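Local coordinates for protein phosphatase Slingshot homolog 2 (Homo sapiens, PDB 2NT2) that is a dual-specificity protein phosphatase that dephosphorylates and activates the actin-depolymerizing factor cofilin, so regulating actin filament dynamics, at residues V47-N52 / I74-K79; D69-I74 / A103-G108. The protein carries 1 engineered substitution. One frame throughout, in Å; residues are numbered along the deposited sequence.

Interaction 1: residues V47-N52 / I74-K79; sequences VFEYHN and ISKAKK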
loop_
_atom_site.group_PDB
_atom_site.type_symbol
_atom_site.label_atom_id
_atom_site.label_comp_id
_atom_site.label_asym_id
_atom_site.label_seq_id
_atom_site.Cartn_x
_atom_site.Cartn_y
_atom_site.Cartn_z
ATOM N N VAL A 47 16.810 -3.172 -9.907
ATOM C CA VAL A 47 17.122 -2.210 -8.858
ATOM C C VAL A 47 16.303 -2.531 -7.613
ATOM O O VAL A 47 16.815 -2.523 -6.492
ATOM C CB VAL A 47 16.837 -0.762 -9.297
ATOM C CG1 VAL A 47 17.264 0.221 -8.216
ATOM C CG2 VAL A 47 17.542 -0.454 -10.613
ATOM N N PHE A 48 15.013 -2.804 -7.815
ATOM C CA PHE A 48 14.133 -3.069 -6.687
ATOM C C PHE A 48 13.428 -4.416 -6.799
ATOM O O PHE A 48 13.135 -4.883 -7.898
ATOM C CB PHE A 48 13.091 -1.956 -6.549
ATOM C CG PHE A 48 13.667 -0.552 -6.563
ATOM C CD1 PHE A 48 13.730 0.167 -7.741
ATOM C CD2 PHE A 48 14.133 0.038 -5.400
ATOM C CE1 PHE A 48 14.240 1.455 -7.760
ATOM C CE2 PHE A 48 14.648 1.321 -5.408
ATOM C CZ PHE A 48 14.700 2.028 -6.592
ATOM N N GLU A 49 13.169 -5.007 -5.642
ATOM C CA GLU A 49 12.339 -6.190 -5.490
ATOM C C GLU A 49 10.859 -5.809 -5.567
ATOM O O GLU A 49 10.405 -4.985 -4.767
ATOM C CB GLU A 49 12.635 -6.839 -4.141
ATOM C CG GLU A 49 13.221 -8.236 -4.246
ATOM C CD GLU A 49 12.585 -9.174 -3.234
ATOM O OE1 GLU A 49 11.354 -9.380 -3.286
ATOM O OE2 GLU A 49 13.328 -9.704 -2.383
ATOM N N TYR A 50 10.142 -6.408 -6.507
ATOM C CA TYR A 50 8.760 -6.055 -6.788
ATOM C C TYR A 50 7.766 -7.122 -6.341
ATOM O O TYR A 50 8.068 -8.312 -6.366
ATOM C CB TYR A 50 8.560 -5.790 -8.286
ATOM C CG TYR A 50 9.126 -4.464 -8.735
ATOM C CD1 TYR A 50 10.390 -4.400 -9.309
ATOM C CD2 TYR A 50 8.408 -3.286 -8.581
ATOM C CE1 TYR A 50 10.916 -3.195 -9.719
ATOM C CE2 TYR A 50 8.939 -2.077 -8.993
ATOM C CZ TYR A 50 10.193 -2.038 -9.560
ATOM O OH TYR A 50 10.733 -0.844 -9.978
ATOM N N HIS A 51 6.580 -6.657 -5.966
ATOM C CA HIS A 51 5.411 -7.502 -5.786
ATOM C C HIS A 51 4.191 -6.838 -6.424
ATOM O O HIS A 51 3.922 -5.658 -6.187
ATOM C CB HIS A 51 5.144 -7.810 -4.315
ATOM C CG HIS A 51 4.199 -8.967 -4.123
ATOM N ND1 HIS A 51 4.643 -10.253 -3.925
ATOM C CD2 HIS A 51 2.850 -9.041 -4.100
ATOM C CE1 HIS A 51 3.614 -11.072 -3.789
ATOM N NE2 HIS A 51 2.509 -10.355 -3.893
ATOM N N ASN A 52 3.466 -7.575 -7.255
ATOM C CA ASN A 52 2.399 -6.961 -8.044
ATOM C C ASN A 52 1.029 -7.541 -7.723
ATOM O O ASN A 52 0.865 -8.755 -7.607
ATOM C CB ASN A 52 2.728 -7.115 -9.534
ATOM C CG ASN A 52 3.945 -6.297 -9.927
ATOM O OD1 ASN A 52 3.809 -5.231 -10.534
ATOM N ND2 ASN A 52 5.137 -6.769 -9.573
ATOM N N ILE A 74 5.281 -6.580 2.654
ATOM C CA ILE A 74 5.641 -5.402 3.434
ATOM C C ILE A 74 6.370 -5.810 4.713
ATOM O O ILE A 74 7.305 -5.145 5.144
ATOM C CB ILE A 74 4.405 -4.570 3.833
ATOM C CG1 ILE A 74 3.587 -4.016 2.665
ATOM C CG2 ILE A 74 4.806 -3.446 4.781
ATOM C CD1 ILE A 74 2.285 -3.373 3.092
ATOM N N SER A 75 5.900 -6.902 5.308
ATOM C CA SER A 75 6.540 -7.510 6.465
ATOM C C SER A 75 7.954 -7.956 6.089
ATOM O O SER A 75 8.897 -7.851 6.871
ATOM C CB SER A 75 5.706 -8.683 6.980
ATOM O OG SER A 75 6.494 -9.830 7.245
ATOM N N LYS A 76 8.084 -8.442 4.861
ATOM C CA LYS A 76 9.378 -8.820 4.306
ATOM C C LYS A 76 10.332 -7.635 4.267
ATOM O O LYS A 76 11.497 -7.751 4.646
ATOM C CB LYS A 76 9.183 -9.403 2.907
ATOM C CG LYS A 76 10.473 -9.728 2.172
ATOM C CD LYS A 76 10.168 -10.369 0.824
ATOM C CE LYS A 76 11.321 -11.244 0.349
ATOM N NZ LYS A 76 10.974 -11.966 -0.907
ATOM N N ALA A 77 9.842 -6.476 3.835
ATOM C CA ALA A 77 10.698 -5.297 3.738
ATOM C C ALA A 77 11.329 -4.980 5.094
ATOM O O ALA A 77 12.550 -4.941 5.227
ATOM C CB ALA A 77 9.927 -4.105 3.207
ATOM N N LYS A 78 10.485 -4.775 6.092
ATOM C CA LYS A 78 10.917 -4.556 7.467
ATOM C C LYS A 78 11.914 -5.617 7.919
ATOM O O LYS A 78 12.889 -5.323 8.609
ATOM C CB LYS A 78 9.707 -4.541 8.404
ATOM C CG LYS A 78 9.815 -5.380 9.663
ATOM C CD LYS A 78 8.442 -5.760 10.201
ATOM C CE LYS A 78 8.187 -7.248 10.007
ATOM N NZ LYS A 78 7.034 -7.723 10.814
ATOM N N LYS A 79 11.643 -6.864 7.553
ATOM C CA LYS A 79 12.452 -7.991 8.012
ATOM C C LYS A 79 13.920 -7.753 7.682
ATOM O O LYS A 79 14.801 -7.883 8.532
ATOM C CB LYS A 79 11.951 -9.286 7.372
ATOM C CG LYS A 79 12.620 -10.548 7.884
ATOM C CD LYS A 79 11.939 -11.795 7.350
ATOM C CE LYS A 79 12.885 -12.990 7.402
ATOM N NZ LYS A 79 12.154 -14.279 7.237
#

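Interaction 2: residues D69-I74 / A103-G108; sequences DTYKFI and AMKEYG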
loop_
_atom_site.group_PDB
_atom_site.type_symbol
_atom_site.label_atom_id
_atom_site.label_comp_id
_atom_site.label_asym_id
_atom_site.label_seq_id
_atom_site.Cartn_x
_atom_site.Cartn_y
_atom_site.Cartn_z
ATOM N N ASP A 69 -1.119 -11.306 1.282
ATOM C CA ASP A 69 -0.027 -11.276 0.320
ATOM C C ASP A 69 0.734 -9.956 0.459
ATOM O O ASP A 69 1.959 -9.906 0.497
ATOM C CB ASP A 69 -0.556 -11.366 -1.109
ATOM C CG ASP A 69 -1.024 -12.742 -1.519
ATOM O OD1 ASP A 69 -1.059 -13.653 -0.666
ATOM O OD2 ASP A 69 -1.362 -12.913 -2.713
ATOM N N THR A 70 -0.046 -8.879 0.520
ATOM C CA THR A 70 0.523 -7.546 0.706
ATOM C C THR A 70 1.191 -7.470 2.074
ATOM O O THR A 70 2.313 -6.982 2.217
ATOM C CB THR A 70 -0.545 -6.459 0.539
ATOM O OG1 THR A 70 -1.608 -6.627 1.482
ATOM C CG2 THR A 70 -1.222 -6.586 -0.828
ATOM N N TYR A 71 0.499 -8.012 3.076
ATOM C CA TYR A 71 1.074 -8.105 4.408
ATOM C C TYR A 71 2.438 -8.794 4.371
ATOM O O TYR A 71 3.397 -8.278 4.949
ATOM C CB TYR A 71 0.153 -8.882 5.364
ATOM C CG TYR A 71 0.736 -8.955 6.761
ATOM C CD1 TYR A 71 0.615 -7.870 7.625
ATOM C CD2 TYR A 71 1.398 -10.081 7.224
ATOM C CE1 TYR A 71 1.137 -7.911 8.903
ATOM C CE2 TYR A 71 1.925 -10.133 8.502
ATOM C CZ TYR A 71 1.791 -9.044 9.338
ATOM O OH TYR A 71 2.310 -9.081 10.610
ATOM N N LYS A 72 2.488 -9.943 3.715
ATOM C CA LYS A 72 3.677 -10.775 3.601
ATOM C C LYS A 72 4.871 -9.994 3.055
ATOM O O LYS A 72 5.976 -10.044 3.590
ATOM C CB LYS A 72 3.383 -11.972 2.690
ATOM C CG LYS A 72 4.103 -13.253 3.055
ATOM C CD LYS A 72 5.119 -13.660 1.996
ATOM C CE LYS A 72 6.470 -14.018 2.595
ATOM N NZ LYS A 72 7.141 -12.836 3.211
ATOM N N PHE A 73 4.633 -9.289 1.954
ATOM C CA PHE A 73 5.680 -8.541 1.286
ATOM C C PHE A 73 6.200 -7.392 2.146
ATOM O O PHE A 73 7.411 -7.257 2.327
ATOM C CB PHE A 73 5.166 -8.007 -0.056
ATOM C CG PHE A 73 6.274 -7.442 -0.934
ATOM C CD1 PHE A 73 7.209 -8.291 -1.503
ATOM C CD2 PHE A 73 6.361 -6.083 -1.178
ATOM C CE1 PHE A 73 8.219 -7.796 -2.302
ATOM C CE2 PHE A 73 7.372 -5.580 -1.976
ATOM C CZ PHE A 73 8.299 -6.437 -2.541
ATOM N N ILE A 74 5.281 -6.580 2.654
ATOM C CA ILE A 74 5.641 -5.402 3.434
ATOM C C ILE A 74 6.370 -5.810 4.713
ATOM O O ILE A 74 7.305 -5.145 5.144
ATOM C CB ILE A 74 4.405 -4.570 3.833
ATOM C CG1 ILE A 74 3.587 -4.016 2.665
ATOM C CG2 ILE A 74 4.806 -3.446 4.781
ATOM C CD1 ILE A 74 2.285 -3.373 3.092
ATOM N N ALA A 103 -1.865 -1.692 8.395
ATOM C CA ALA A 103 -1.806 -1.065 9.711
ATOM C C ALA A 103 -2.797 -1.688 10.685
ATOM O O ALA A 103 -2.476 -1.932 11.854
ATOM C CB ALA A 103 -2.034 0.433 9.596
ATOM N N MET A 104 -4.007 -1.979 10.216
ATOM C CA MET A 104 -4.992 -2.685 11.037
ATOM C C MET A 104 -4.426 -4.025 11.504
ATOM O O MET A 104 -4.408 -4.355 12.686
ATOM C CB MET A 104 -6.266 -2.947 10.236
ATOM C CG MET A 104 -7.169 -1.751 10.028
ATOM S SD MET A 104 -8.425 -2.020 8.760
ATOM C CE MET A 104 -9.446 -3.268 9.526
ATOM N N LYS A 105 -3.954 -4.796 10.528
ATOM C CA LYS A 105 -3.368 -6.098 10.815
ATOM C C LYS A 105 -2.126 -5.993 11.695
ATOM O O LYS A 105 -2.028 -6.644 12.735
ATOM C CB LYS A 105 -3.005 -6.814 9.509
ATOM C CG LYS A 105 -2.606 -8.267 9.733
ATOM C CD LYS A 105 -2.961 -9.141 8.540
ATOM C CE LYS A 105 -2.112 -10.408 8.542
ATOM N NZ LYS A 105 -2.194 -11.112 9.854
ATOM N N GLU A 106 -1.177 -5.173 11.265
ATOM C CA GLU A 106 0.141 -5.080 11.879
ATOM C C GLU A 106 0.095 -4.520 13.288
ATOM O O GLU A 106 0.652 -5.122 14.215
ATOM C CB GLU A 106 1.068 -4.241 10.995
ATOM C CG GLU A 106 2.476 -4.040 11.504
ATOM C CD GLU A 106 3.242 -5.321 11.739
ATOM O OE1 GLU A 106 3.571 -6.052 10.786
ATOM O OE2 GLU A 106 3.530 -5.613 12.923
ATOM N N TYR A 107 -0.545 -3.362 13.489
ATOM C CA TYR A 107 -0.514 -2.767 14.826
ATOM C C TYR A 107 -1.821 -2.987 15.573
ATOM O O TYR A 107 -1.978 -2.526 16.704
ATOM C CB TYR A 107 -0.152 -1.278 14.742
ATOM C CG TYR A 107 1.112 -1.052 13.930
ATOM C CD1 TYR A 107 1.086 -0.266 12.786
ATOM C CD2 TYR A 107 2.324 -1.627 14.295
ATOM C CE1 TYR A 107 2.236 -0.061 12.044
ATOM C CE2 TYR A 107 3.474 -1.427 13.557
ATOM C CZ TYR A 107 3.425 -0.636 12.426
ATOM O OH TYR A 107 4.564 -0.431 11.683
ATOM N N GLY A 108 -2.739 -3.707 14.935
ATOM C CA GLY A 108 -4.023 -4.057 15.507
ATOM C C GLY A 108 -4.914 -2.846 15.713
ATOM O O GLY A 108 -5.661 -2.751 16.687
#

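Interaction 1: residues V47-N52 / I74-K79
Glu49 and Lys76 reach for each other across the gap between a strand and a helix, their side chains meeting at about a right angle. The lysine is the straighter of the two. With CG anti to the backbone N (chi1 175°) and every later torsion extended, its chain carries the ammonium group well clear of the helix. The glutamate bends at chi2, and Lys76 NZ lies almost evenly between its two carboxylate oxygens, 3.5 Å from Glu49 OE1 and 3.6 Å from Glu49 OE2. Such a salt bridge is long and rests on attraction between charges. The methylene next to the ammonium comes close as well, Lys76 CE standing 3.7 Å from Glu49 OE2. Long, charged chains suit this surface position, where they can meet across the gap. In the α/β fold of this dual-specificity phosphatase domain, strand 49-52 is an outermost strand of the mixed sheet, bonded through its backbone to strand 30-35, and helix 67-79 packs against the sheet. Elsewhere along the same strand and helix, His51 meets the ring of Phe73, and Ala77, small enough for a close fit, touches Tyr32.

Interaction 2: residues D69-I74 / A103-G108
Tyr71 and Lys105 each hold CG anti to the backbone N, the tyrosine with chi1 at -179°, and both side chains are thus sent into the space between their helices. The lysine then runs nearly extended, which lays CE over the tyrosine ring, and a bend at chi4 (53°) turns its ammonium over the same face. There Lys105 CE sits above the middle of the ring, 3.7 Å from Tyr71 CG, making a CH-pi contact, while Lys105 NZ lies 4.4 Å from the centroid of the Tyr71 ring, almost on the ring normal, as a cation-pi interaction. The two side chains cross at about a right angle, and CG and CD of the lysine rest nearer the CD1 and CE1 side. A lysine suits this place because its methylenes can pack on the aromatic face while its charge meets the electron-rich pi cloud.

Helices 67-79 and 94-107 belong to the α/β phosphatase domain, and within these segments the nearest CA atoms are those of Tyr71 and Lys105, 8.1 Å apart. A tyrosine is large enough to bridge that distance and has a polar hydroxyl for a partly exposed position. Glu106, next after Lys105, approaches that hydroxyl: its chain bends at chi2, bringing Glu106 OE1 to 3.3 Å from Tyr71 OH and 3.6 Å from Tyr71 CE1. The carboxylate plane is turned 17° from that of the ring. The same oxygen has a long, weak ion pair with Lys78. Tyr102 of helix 94-107 also meets the Tyr71 ring, and Lys105 touches Tyr138 of helix 129-143.

Both contacts lie at the surface of the domain and share helix 67-79, which interaction 1 joins to the edge strand 49-52 and interaction 2 to helix 94-107. Interaction 1 is slight, a single long ion pair burying 68 Å² in all; interaction 2 buries 174 Å² and depends on an aromatic ring as well as charge. The difference is consistent with the spacing: extended polar chains meet across the wider gap between strand and helix, whereas a ring packs directly between the closer helical segments. Between them, Phe73 carries the helix's packing onto the strand, touching Glu49, Tyr50 and His51, while Lys78 of 74-79 reaches weakly toward Glu106 of 103-108.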